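Local atomic coordinates of protein-glutamine gamma-glutamyltransferase (Pseudomonas aeruginosa PAO1, PDB entry 6G49), a protein that displays transglutaminase activity in vitro, joining protein glutamine and lysine side chains through its periplasmic domain, and is critical for the viability of the bacterium. Residues Ala56-Glu62 against Arg108-Gln114; Gln70-Leu76 against Trp120-Asp125; Leu204-Leu209 against Met250-Leu254; Gly258-Arg262 against Val290-Gln294. The contacts are given in a common frame with arbitrary orientation. Residue numbers count along the deposited sequence, not the author numbering.

Contact 1 of 4, residues Ala56-Glu62 against Arg108-Gln114; sequences AFRVRFE and RYDVIMQ. With PO4 (phosphate ion), chain H.
Two neighbouring strands of an antiparallel sheet meet, 56-61 against 108-113, their axes 4.7 Å apart at closest approach and their directions at 157°. Phe-57/Met-113, Val-59/Val-111 and Phe-61/Tyr-109 are non-hydrogen-bonded pairs. In the hydrogen-bonded pairs, Arg-58 N donates to Ile-112 O (2.9 Å) and Ile-112 N to Arg-58 O (3.0 Å); Arg-60 N donates to Asp-110 O (3.0 Å) and Asp-110 N to Arg-60 O (2.9 Å). One further hydrogen bond at each end extends the ladder, Gln-114 N to Ala-56 O (3.0 Å) and Glu-62 N to Arg-108 O (2.9 Å).

The side chains of the non-hydrogen-bonded pairs are mainly apolar, suiting a largely buried face; Phe-57 and Tyr-109 (both chi1 p) and Met-113 pack on strand 120-124. Tyr-109 CB lies over the Phe-61 ring, 4.0 Å from its centroid, while Tyr-109 OH is hydrogen-bonded with Ser-158 OG and Leu-124 N.

On the more polar face, Arg-60 NE and NH2 reach Asn-277 O and Gly-276 O, and NH2 makes a very short 2.4 Å hydrogen bond to O1 of a phosphate ion, probably from the crystallisation liquor. One water donates to Ala-56 O and Gln-114 O (2.8 Å each); another lies between Asp-110 OD1 (2.6 Å) and Glu-62 OE2 (3.1 Å). A third accepts from Arg-58 NE (3.0 Å) and Gln-114 NE2 (2.7 Å) and donates to Ile-112 O (2.9 Å).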
# COMPACT_ATOMS: atom_id res chain seq x y z
N ALA A 56 0.65 -14.99 8.34
CA ALA A 56 0.72 -13.70 8.91
C ALA A 56 -0.41 -13.41 9.91
O ALA A 56 -0.14 -12.95 11.02
CB ALA A 56 0.75 -12.67 7.79
N PHE A 57 -1.65 -13.70 9.52
CA PHE A 57 -2.82 -13.45 10.40
C PHE A 57 -4.01 -14.23 9.84
O PHE A 57 -3.95 -14.73 8.72
CB PHE A 57 -3.12 -11.96 10.64
CG PHE A 57 -3.46 -11.15 9.42
CD1 PHE A 57 -2.47 -10.69 8.57
CD2 PHE A 57 -4.79 -10.88 9.12
CE1 PHE A 57 -2.81 -9.88 7.47
CE2 PHE A 57 -5.12 -10.09 8.01
CZ PHE A 57 -4.12 -9.60 7.22
N ARG A 58 -5.06 -14.28 10.65
CA ARG A 58 -6.32 -14.91 10.31
C ARG A 58 -7.40 -13.89 10.64
O ARG A 58 -7.23 -13.07 11.52
CB ARG A 58 -6.50 -16.22 11.04
CG ARG A 58 -5.57 -17.29 10.51
CD ARG A 58 -5.64 -18.57 11.31
NE ARG A 58 -4.97 -18.42 12.59
CZ ARG A 58 -5.13 -19.25 13.60
NH1 ARG A 58 -5.95 -20.28 13.48
NH2 ARG A 58 -4.48 -19.05 14.72
N VAL A 59 -8.51 -13.94 9.92
CA VAL A 59 -9.57 -12.95 10.05
C VAL A 59 -10.92 -13.65 9.98
O VAL A 59 -11.17 -14.44 9.08
CB VAL A 59 -9.51 -11.86 8.96
CG1 VAL A 59 -10.58 -10.79 9.19
CG2 VAL A 59 -8.19 -11.20 8.89
N ARG A 60 -11.83 -13.22 10.85
CA ARG A 60 -13.20 -13.69 10.85
C ARG A 60 -14.12 -12.45 10.80
O ARG A 60 -14.05 -11.61 11.67
CB ARG A 60 -13.49 -14.53 12.10
CG ARG A 60 -14.61 -15.53 11.95
CD ARG A 60 -14.62 -16.52 13.11
NE ARG A 60 -14.08 -17.84 12.78
CZ ARG A 60 -13.23 -18.50 13.56
NH1 ARG A 60 -12.79 -17.97 14.68
NH2 ARG A 60 -12.80 -19.70 13.21
N PHE A 61 -14.98 -12.36 9.78
CA PHE A 61 -15.88 -11.24 9.64
C PHE A 61 -17.20 -11.51 10.38
O PHE A 61 -17.62 -12.69 10.44
CB PHE A 61 -16.16 -11.02 8.15
CG PHE A 61 -15.06 -10.24 7.45
CD1 PHE A 61 -13.98 -10.88 6.88
CD2 PHE A 61 -15.12 -8.86 7.44
CE1 PHE A 61 -12.98 -10.12 6.27
CE2 PHE A 61 -14.15 -8.11 6.80
CZ PHE A 61 -13.09 -8.76 6.22
N GLU A 62 -17.83 -10.45 10.92
CA GLU A 62 -19.18 -10.60 11.53
C GLU A 62 -20.20 -11.05 10.48
O GLU A 62 -21.03 -11.94 10.75
CB GLU A 62 -19.56 -9.32 12.23
CG GLU A 62 -18.81 -9.12 13.52
CD GLU A 62 -19.43 -8.12 14.49
OE1 GLU A 62 -20.52 -7.62 14.18
OE2 GLU A 62 -18.79 -7.84 15.54
N ARG A 108 -16.99 -5.03 10.33
CA ARG A 108 -16.59 -5.48 11.65
C ARG A 108 -16.02 -6.89 11.56
O ARG A 108 -16.56 -7.80 10.89
CB ARG A 108 -17.77 -5.48 12.63
CG ARG A 108 -18.32 -4.09 12.92
CD ARG A 108 -19.34 -4.15 14.07
NE ARG A 108 -19.71 -2.83 14.58
CZ ARG A 108 -20.92 -2.28 14.47
NH1 ARG A 108 -21.92 -2.97 13.94
NH2 ARG A 108 -21.13 -1.04 14.89
N TYR A 109 -14.84 -7.08 12.17
CA TYR A 109 -14.17 -8.32 12.06
C TYR A 109 -13.17 -8.48 13.20
O TYR A 109 -12.75 -7.52 13.80
CB TYR A 109 -13.50 -8.50 10.68
CG TYR A 109 -12.60 -7.35 10.25
CD1 TYR A 109 -13.13 -6.22 9.68
CD2 TYR A 109 -11.21 -7.37 10.48
CE1 TYR A 109 -12.33 -5.13 9.32
CE2 TYR A 109 -10.40 -6.31 10.07
CZ TYR A 109 -10.96 -5.18 9.51
OH TYR A 109 -10.17 -4.12 9.11
N ASP A 110 -12.79 -9.74 13.46
CA ASP A 110 -11.79 -10.03 14.44
C ASP A 110 -10.54 -10.59 13.73
O ASP A 110 -10.64 -11.27 12.72
CB ASP A 110 -12.31 -11.07 15.40
CG ASP A 110 -13.51 -10.60 16.20
OD1 ASP A 110 -13.64 -9.35 16.37
OD2 ASP A 110 -14.21 -11.51 16.68
N VAL A 111 -9.38 -10.29 14.32
CA VAL A 111 -8.09 -10.72 13.77
C VAL A 111 -7.32 -11.46 14.85
O VAL A 111 -7.34 -11.04 15.99
CB VAL A 111 -7.25 -9.53 13.30
CG1 VAL A 111 -5.92 -10.00 12.70
CG2 VAL A 111 -8.07 -8.70 12.32
N ILE A 112 -6.67 -12.54 14.47
CA ILE A 112 -5.56 -13.13 15.28
C ILE A 112 -4.29 -13.04 14.42
O ILE A 112 -4.22 -13.64 13.37
CB ILE A 112 -5.84 -14.56 15.79
CG1 ILE A 112 -4.70 -15.02 16.70
CG2 ILE A 112 -6.12 -15.58 14.69
CD1 ILE A 112 -4.98 -16.34 17.41
N MET A 113 -3.33 -12.26 14.93
CA MET A 113 -2.07 -11.98 14.26
C MET A 113 -1.01 -12.91 14.84
O MET A 113 -0.90 -13.05 16.02
CB MET A 113 -1.68 -10.53 14.59
CG MET A 113 -1.06 -9.81 13.53
SD MET A 113 -0.80 -8.09 14.16
CE MET A 113 0.97 -8.11 13.85
N GLN A 114 -0.17 -13.42 13.98
CA GLN A 114 1.04 -14.10 14.39
C GLN A 114 2.07 -13.05 14.77
O GLN A 114 2.00 -11.89 14.35
CB GLN A 114 1.59 -14.93 13.25
CG GLN A 114 0.66 -16.02 12.74
CD GLN A 114 0.42 -17.04 13.82
OE1 GLN A 114 1.34 -17.74 14.28
NE2 GLN A 114 -0.79 -16.99 14.32
P PO4 H . -10.44 -22.49 14.41
O1 PO4 H . -11.37 -21.23 14.45
O2 PO4 H . -10.45 -23.26 13.10
O3 PO4 H . -8.99 -22.21 14.80
O4 PO4 H . -10.82 -23.59 15.39
O HOH W 1 2.07 -11.27 11.64
O HOH W 2 -3.02 -16.22 12.95
O HOH W 3 -15.74 -8.11 15.48

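Contact 2 of 4, residues Gln70-Leu76 against Trp120-Asp125; sequences QLYWRAL and WLFALD
Gln-70 O lies 3.8 Å from Leu-124 CD2, just before Leu-71, the centre of an inverse gamma turn. The 120-125 chain runs roughly antiparallel, end-to-end directions 143° apart. Tyr-72 O receives a bond from a water (2.6 Å) that accepts from Asp-125 N (3.0 Å), bridging the parted strands; Tyr-72 OH is hydrogen-bonded to Asp-303 OD2. Trp-73 (chi1 m) offers a broad apolar face to Leu-124, whose CD2 sits 3.8 Å from the centroid of the six-membered ring.

Arg-74 and Ala-123 are the hydrogen-bonded pair: Ala-123 N to Arg-74 O is 3.1 Å, Arg-74 N to Ala-123 O a weak 3.0 Å. Arg-74, chi1 and chi2 t with a bend at chi3 (m), makes a charge-only salt bridge, NH2 to Asp-125 OD2 3.3 Å; its stronger partner is Glu-291, while Asp-125 also pairs with Arg-164. Small Ala-75 brings CB to 3.6 Å from Phe-122 CD1, at the ring edge. Leu-76 (chi1 p) sets CD1 over the Trp-120 six-membered ring, 4.1 Å from its centroid. Ala-75 and Leu-76 both face Ala-265 in a classic beta bulge. This is an irregular antiparallel pairing in the protein's core, reaching through Tyr-72 to Asp-303 of the probable Cys-His-Asp catalytic triad.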
# COMPACT_ATOMS: atom_id res chain seq x y z
N GLN A 70 -11.56 -5.96 -2.41
CA GLN A 70 -11.60 -5.01 -1.37
C GLN A 70 -10.64 -5.36 -0.21
O GLN A 70 -10.59 -4.59 0.73
CB GLN A 70 -13.02 -4.97 -0.78
CG GLN A 70 -13.99 -4.33 -1.78
CD GLN A 70 -15.44 -4.34 -1.37
OE1 GLN A 70 -15.79 -4.40 -0.18
NE2 GLN A 70 -16.30 -4.26 -2.37
N LEU A 71 -9.99 -6.54 -0.24
CA LEU A 71 -9.24 -7.03 0.89
C LEU A 71 -7.80 -6.50 0.84
O LEU A 71 -6.82 -7.22 0.64
CB LEU A 71 -9.27 -8.54 0.90
CG LEU A 71 -10.67 -9.14 1.07
CD1 LEU A 71 -10.55 -10.63 1.12
CD2 LEU A 71 -11.35 -8.61 2.32
N TYR A 72 -7.71 -5.19 0.97
CA TYR A 72 -6.43 -4.48 1.13
C TYR A 72 -6.17 -4.23 2.61
O TYR A 72 -6.72 -3.30 3.21
CB TYR A 72 -6.42 -3.17 0.34
CG TYR A 72 -6.24 -3.40 -1.14
CD1 TYR A 72 -7.29 -3.77 -1.95
CD2 TYR A 72 -5.01 -3.18 -1.75
CE1 TYR A 72 -7.10 -3.99 -3.29
CE2 TYR A 72 -4.81 -3.38 -3.11
CZ TYR A 72 -5.89 -3.77 -3.89
OH TYR A 72 -5.69 -3.93 -5.22
N TRP A 73 -5.31 -5.06 3.17
CA TRP A 73 -4.92 -5.04 4.57
C TRP A 73 -3.75 -4.08 4.78
O TRP A 73 -2.61 -4.47 4.53
CB TRP A 73 -4.59 -6.44 5.10
CG TRP A 73 -5.61 -7.48 4.80
CD1 TRP A 73 -5.55 -8.39 3.79
CD2 TRP A 73 -6.87 -7.70 5.46
NE1 TRP A 73 -6.69 -9.16 3.78
CE2 TRP A 73 -7.50 -8.76 4.80
CE3 TRP A 73 -7.49 -7.09 6.55
CZ2 TRP A 73 -8.76 -9.22 5.18
CZ3 TRP A 73 -8.73 -7.55 6.93
CH2 TRP A 73 -9.31 -8.61 6.26
N ARG A 74 -4.04 -2.83 5.16
CA ARG A 74 -2.98 -1.84 5.40
C ARG A 74 -2.19 -2.25 6.63
O ARG A 74 -2.75 -2.60 7.68
CB ARG A 74 -3.46 -0.40 5.61
CG ARG A 74 -2.35 0.63 5.83
CD ARG A 74 -2.84 2.07 6.01
NE ARG A 74 -3.69 2.53 4.93
CZ ARG A 74 -3.53 3.68 4.28
NH1 ARG A 74 -2.65 4.56 4.74
NH2 ARG A 74 -4.22 3.90 3.17
N ALA A 75 -0.85 -2.18 6.51
CA ALA A 75 0.07 -2.28 7.64
C ALA A 75 0.70 -0.95 7.97
O ALA A 75 0.65 -0.48 9.12
CB ALA A 75 1.12 -3.31 7.39
N LEU A 76 1.34 -0.33 6.96
CA LEU A 76 2.03 0.95 7.21
C LEU A 76 2.11 1.69 5.88
O LEU A 76 1.83 1.15 4.83
CB LEU A 76 3.42 0.74 7.79
CG LEU A 76 4.49 0.18 6.86
CD1 LEU A 76 5.87 0.60 7.39
CD2 LEU A 76 4.40 -1.34 6.74
N TRP A 120 2.81 -2.78 14.12
CA TRP A 120 1.74 -2.44 13.21
C TRP A 120 0.65 -3.50 13.31
O TRP A 120 1.01 -4.70 13.25
CB TRP A 120 2.25 -2.34 11.76
CG TRP A 120 3.51 -1.52 11.72
CD1 TRP A 120 3.71 -0.31 12.32
CD2 TRP A 120 4.76 -1.86 11.07
NE1 TRP A 120 4.99 0.12 12.10
CE2 TRP A 120 5.67 -0.81 11.35
CE3 TRP A 120 5.20 -2.93 10.28
CZ2 TRP A 120 6.98 -0.81 10.88
CZ3 TRP A 120 6.52 -2.96 9.86
CH2 TRP A 120 7.40 -1.90 10.16
N LEU A 121 -0.60 -3.08 13.46
CA LEU A 121 -1.71 -4.03 13.34
C LEU A 121 -2.26 -3.91 11.92
O LEU A 121 -2.39 -2.81 11.34
CB LEU A 121 -2.78 -3.70 14.38
CG LEU A 121 -2.38 -3.79 15.85
CD1 LEU A 121 -3.62 -3.83 16.73
CD2 LEU A 121 -1.44 -4.91 16.15
N PHE A 122 -2.61 -5.05 11.36
CA PHE A 122 -3.13 -5.09 10.01
C PHE A 122 -4.64 -4.84 10.02
O PHE A 122 -5.37 -5.43 10.85
CB PHE A 122 -2.83 -6.45 9.39
CG PHE A 122 -1.42 -6.92 9.57
CD1 PHE A 122 -0.37 -6.12 9.17
CD2 PHE A 122 -1.14 -8.10 10.24
CE1 PHE A 122 0.92 -6.50 9.44
CE2 PHE A 122 0.17 -8.52 10.37
CZ PHE A 122 1.20 -7.72 9.96
N ALA A 123 -5.15 -4.03 9.10
CA ALA A 123 -6.58 -3.77 9.05
C ALA A 123 -6.93 -3.09 7.74
O ALA A 123 -6.12 -2.32 7.20
CB ALA A 123 -6.99 -2.87 10.20
N LEU A 124 -8.18 -3.27 7.30
CA LEU A 124 -8.71 -2.49 6.18
C LEU A 124 -8.83 -1.02 6.60
O LEU A 124 -9.23 -0.67 7.70
CB LEU A 124 -10.10 -3.00 5.78
CG LEU A 124 -10.25 -4.48 5.51
CD1 LEU A 124 -11.72 -4.78 5.28
CD2 LEU A 124 -9.43 -4.95 4.29
N ASP A 125 -8.44 -0.13 5.67
CA ASP A 125 -8.56 1.31 5.90
C ASP A 125 -10.06 1.67 5.94
O ASP A 125 -10.87 0.99 5.33
CB ASP A 125 -7.82 2.05 4.77
CG ASP A 125 -7.36 3.46 5.06
OD1 ASP A 125 -6.96 3.73 6.19
OD2 ASP A 125 -7.36 4.28 4.11
O HOH W 4 -7.69 -0.91 2.89
O HOH W 5 -2.27 -0.44 10.01

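Contact 3 of 4, residues Leu204-Leu209 against Met250-Leu254; sequences LVAALL and MAFVL
Regular alpha-helical backbone in both segments, with i to i+4 bonds such as Leu-208 N to Leu-204 O (2.9 Å), sets up a helix-helix packing in the transglutaminase-like core. Helix 243-256 begins at Cys-243, the probable nucleophile, so the packing seats that helix against helix 201-214. The axes of 204-209 and 250-254 approach to 11.2 Å with N-to-C directions 140° apart, so the pair is roughly antiparallel: Val-205 lies nearest Leu-254 and Leu-208 nearest Met-250, CA to CA 7.6 and 7.5 Å. That wide spacing is filled by long, branched or flexible aliphatic side chains.

Leu-208 (chi1 t, chi2 p) points at the partner helix; its CD2 lies 3.7 Å from Met-250 CG, 3.9 Å from Val-253 CG1 and 4.0 Å from Leu-254 CD2. Leu-204 CD2 meets Leu-254 CD2 at 3.9 Å, and Val-205 CG2 approaches the same methyl to 3.7 Å. Strands 286-294 and 298-302 line the interface through Tyr-292, Val-290 and Val-302. All-trans Met-250 stretches across, its CE 3.8 Å from Val-205 CG1 and 3.7 Å from Leu-209 CD2.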
# COMPACT_ATOMS: atom_id res chain seq x y z
N LEU A 204 -4.35 12.57 -14.42
CA LEU A 204 -2.97 12.21 -14.55
C LEU A 204 -2.78 10.75 -14.06
O LEU A 204 -2.06 9.95 -14.68
CB LEU A 204 -2.13 13.20 -13.75
CG LEU A 204 -0.65 13.21 -14.07
CD1 LEU A 204 -0.00 14.54 -13.76
CD2 LEU A 204 0.12 12.09 -13.35
N VAL A 205 -3.36 10.46 -12.90
CA VAL A 205 -3.31 9.10 -12.32
C VAL A 205 -3.84 8.10 -13.36
O VAL A 205 -3.23 7.04 -13.61
CB VAL A 205 -4.10 9.05 -11.02
CG1 VAL A 205 -4.39 7.60 -10.60
CG2 VAL A 205 -3.32 9.79 -9.94
N ALA A 206 -4.98 8.40 -13.97
CA ALA A 206 -5.54 7.48 -15.01
C ALA A 206 -4.58 7.28 -16.18
O ALA A 206 -4.42 6.16 -16.66
CB ALA A 206 -6.89 7.98 -15.48
N ALA A 207 -3.90 8.34 -16.63
CA ALA A 207 -2.99 8.24 -17.75
C ALA A 207 -1.79 7.35 -17.36
O ALA A 207 -1.30 6.51 -18.17
CB ALA A 207 -2.55 9.62 -18.19
N LEU A 208 -1.32 7.49 -16.10
CA LEU A 208 -0.24 6.68 -15.67
C LEU A 208 -0.67 5.20 -15.57
O LEU A 208 0.11 4.30 -15.97
CB LEU A 208 0.24 7.26 -14.33
CG LEU A 208 1.49 6.68 -13.71
CD1 LEU A 208 2.64 6.55 -14.69
CD2 LEU A 208 1.93 7.55 -12.52
N LEU A 209 -1.86 4.93 -15.02
CA LEU A 209 -2.37 3.55 -14.93
C LEU A 209 -2.46 2.95 -16.34
O LEU A 209 -2.18 1.77 -16.58
CB LEU A 209 -3.71 3.56 -14.23
CG LEU A 209 -3.64 3.83 -12.74
CD1 LEU A 209 -5.07 3.95 -12.22
CD2 LEU A 209 -2.84 2.73 -12.04
N MET A 250 5.12 4.28 -9.47
CA MET A 250 3.97 5.13 -9.61
C MET A 250 4.05 6.28 -8.61
O MET A 250 3.75 7.44 -8.98
CB MET A 250 2.66 4.40 -9.39
CG MET A 250 1.46 5.22 -9.68
SD MET A 250 -0.10 4.28 -9.49
CE MET A 250 -1.32 5.48 -10.00
N ALA A 251 4.40 5.98 -7.35
CA ALA A 251 4.49 7.05 -6.36
C ALA A 251 5.57 8.07 -6.77
O ALA A 251 5.36 9.30 -6.61
CB ALA A 251 4.75 6.50 -4.99
N PHE A 252 6.70 7.60 -7.27
CA PHE A 252 7.79 8.47 -7.77
C PHE A 252 7.25 9.44 -8.82
O PHE A 252 7.46 10.67 -8.70
CB PHE A 252 8.94 7.65 -8.33
CG PHE A 252 10.09 8.49 -8.80
CD1 PHE A 252 10.02 9.17 -10.00
CD2 PHE A 252 11.21 8.58 -8.02
CE1 PHE A 252 11.08 9.98 -10.40
CE2 PHE A 252 12.29 9.38 -8.42
CZ PHE A 252 12.22 10.05 -9.63
N VAL A 253 6.59 8.90 -9.85
CA VAL A 253 6.14 9.72 -10.97
C VAL A 253 5.10 10.72 -10.49
O VAL A 253 5.14 11.90 -10.87
CB VAL A 253 5.63 8.88 -12.15
CG1 VAL A 253 5.02 9.75 -13.25
CG2 VAL A 253 6.75 8.06 -12.69
N LEU A 254 4.18 10.31 -9.58
CA LEU A 254 3.17 11.25 -9.05
C LEU A 254 3.85 12.40 -8.29
O LEU A 254 3.48 13.58 -8.52
CB LEU A 254 2.15 10.51 -8.18
CG LEU A 254 1.22 9.53 -8.88
CD1 LEU A 254 0.34 8.85 -7.86
CD2 LEU A 254 0.38 10.17 -9.97

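Contact 4 of 4, residues Gly258-Arg262 against Val290-Gln294; sequences GIPAR and VEYWQ
Backbone hydrogen bonds join the start of strand 261-265 to strand 286-294 as an antiparallel pair. Arg-262/Glu-291 is the hydrogen-bonded pair, with Arg-262 N to Glu-291 O at 2.9 Å and Glu-291 N to Arg-262 O at 3.1 Å; Trp-293 N adds a bond to Pro-260 O (3.0 Å). Proline, lacking an NH, can still serve here as acceptor. Ala-261/Tyr-292 is non-hydrogen-bonded, CA to CA 4.1 Å. Before them, Gly-258 ends the preceding helix in a Schellman motif, its positive phi easy for a residue without CB.

Apolar contacts are modest: Ile-259 CG2 to Tyr-292 CB 3.9 Å, Pro-260 CB to Trp-293 CB 4.1 Å, Ala-261 CB to Tyr-292 CB 4.2 Å.

Charge supplies the rest. With chi1 p on both residues, Arg-262 NE reaches Glu-291 OE1 at 2.7 Å, and NH2 makes a weak 3.0 Å bond to that oxygen. Glu-291 OE2 pairs with Arg-74 and Arg-164, and Arg-262 NH1 with Glu-79, so these buried charges are compensated within a network of ion pairs.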
# COMPACT_ATOMS: atom_id res chain seq x y z
N GLY A 258 4.08 16.67 -9.05
CA GLY A 258 3.51 17.59 -8.07
C GLY A 258 2.26 17.10 -7.36
O GLY A 258 1.58 17.89 -6.77
N ILE A 259 2.03 15.77 -7.34
CA ILE A 259 0.88 15.14 -6.70
C ILE A 259 1.41 14.44 -5.45
O ILE A 259 2.24 13.54 -5.59
CB ILE A 259 0.14 14.16 -7.64
CG1 ILE A 259 -0.39 14.88 -8.88
CG2 ILE A 259 -0.98 13.46 -6.86
CD1 ILE A 259 -1.00 14.02 -9.93
N PRO A 260 0.98 14.81 -4.22
CA PRO A 260 1.48 14.13 -3.03
C PRO A 260 1.02 12.66 -3.10
O PRO A 260 -0.12 12.39 -3.46
CB PRO A 260 0.85 14.88 -1.87
CG PRO A 260 0.45 16.22 -2.48
CD PRO A 260 -0.01 15.87 -3.88
N ALA A 261 1.97 11.76 -2.82
CA ALA A 261 1.70 10.32 -2.97
C ALA A 261 2.61 9.57 -2.04
O ALA A 261 3.72 10.02 -1.74
CB ALA A 261 1.93 9.89 -4.40
N ARG A 262 2.18 8.35 -1.62
CA ARG A 262 3.01 7.54 -0.76
C ARG A 262 2.70 6.08 -1.08
O ARG A 262 1.66 5.78 -1.67
CB ARG A 262 2.86 7.87 0.73
CG ARG A 262 1.43 7.78 1.24
CD ARG A 262 1.32 8.32 2.66
NE ARG A 262 -0.06 8.40 3.06
CZ ARG A 262 -0.58 9.27 3.95
NH1 ARG A 262 0.21 10.16 4.57
NH2 ARG A 262 -1.89 9.24 4.20
N VAL A 290 -0.50 2.27 -3.73
CA VAL A 290 -0.27 3.74 -3.71
C VAL A 290 -1.51 4.42 -3.14
O VAL A 290 -2.65 4.00 -3.34
CB VAL A 290 0.07 4.26 -5.12
CG1 VAL A 290 0.21 5.79 -5.15
CG2 VAL A 290 1.33 3.59 -5.62
N GLU A 291 -1.29 5.56 -2.49
CA GLU A 291 -2.38 6.56 -2.31
C GLU A 291 -1.82 7.93 -2.64
O GLU A 291 -0.62 8.24 -2.40
CB GLU A 291 -3.04 6.47 -0.93
CG GLU A 291 -2.12 6.74 0.23
CD GLU A 291 -2.76 6.47 1.59
OE1 GLU A 291 -2.10 6.70 2.60
OE2 GLU A 291 -3.91 6.01 1.61
N TYR A 292 -2.71 8.76 -3.17
CA TYR A 292 -2.35 10.11 -3.55
C TYR A 292 -3.43 11.06 -3.01
O TYR A 292 -4.60 10.70 -2.80
CB TYR A 292 -2.17 10.23 -5.07
CG TYR A 292 -3.44 10.10 -5.89
CD1 TYR A 292 -4.03 8.86 -6.13
CD2 TYR A 292 -4.11 11.23 -6.30
CE1 TYR A 292 -5.25 8.79 -6.80
CE2 TYR A 292 -5.31 11.15 -7.00
CZ TYR A 292 -5.88 9.94 -7.24
OH TYR A 292 -7.05 9.97 -7.94
N TRP A 293 -3.04 12.33 -2.93
CA TRP A 293 -3.88 13.34 -2.33
C TRP A 293 -4.27 14.38 -3.36
O TRP A 293 -3.47 14.81 -4.19
CB TRP A 293 -3.13 14.02 -1.17
CG TRP A 293 -4.00 14.99 -0.42
CD1 TRP A 293 -4.87 14.72 0.61
CD2 TRP A 293 -4.11 16.40 -0.69
NE1 TRP A 293 -5.54 15.87 0.95
CE2 TRP A 293 -5.10 16.90 0.17
CE3 TRP A 293 -3.50 17.25 -1.62
CZ2 TRP A 293 -5.47 18.25 0.17
CZ3 TRP A 293 -3.89 18.58 -1.64
CH2 TRP A 293 -4.81 19.07 -0.71
N GLN A 294 -5.50 14.85 -3.18
CA GLN A 294 -5.95 16.04 -3.93
C GLN A 294 -6.92 16.80 -3.04
O GLN A 294 -7.53 16.29 -2.11
CB GLN A 294 -6.57 15.62 -5.26
CG GLN A 294 -7.93 14.97 -5.12
CD GLN A 294 -8.29 14.28 -6.40
OE1 GLN A 294 -8.34 13.05 -6.48
NE2 GLN A 294 -8.50 15.08 -7.43

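In the fold
Contacts 2, 3 and 4 are buried, whereas contact 1 is only partly so, and its outer face meets water and phosphate. Contacts 1 and 2 interlock: their segments alternate along the chain, and Phe-57 packs on Phe-122 and Trp-73 between two sheets. Contacts 2 and 4 share one sheet, strands 72-81 and 261-265 being neighbours, and are joined by the salt bridge Arg-74 to Glu-291. Contact 4 follows contact 3 directly, Leu-254 and Val-205 packing onto its strands. Purely apolar chemistry marks the helix pair; the sheet contacts add backbone bonds, and buried ion pairs tie contact 2 to contact 4 across the two family regions.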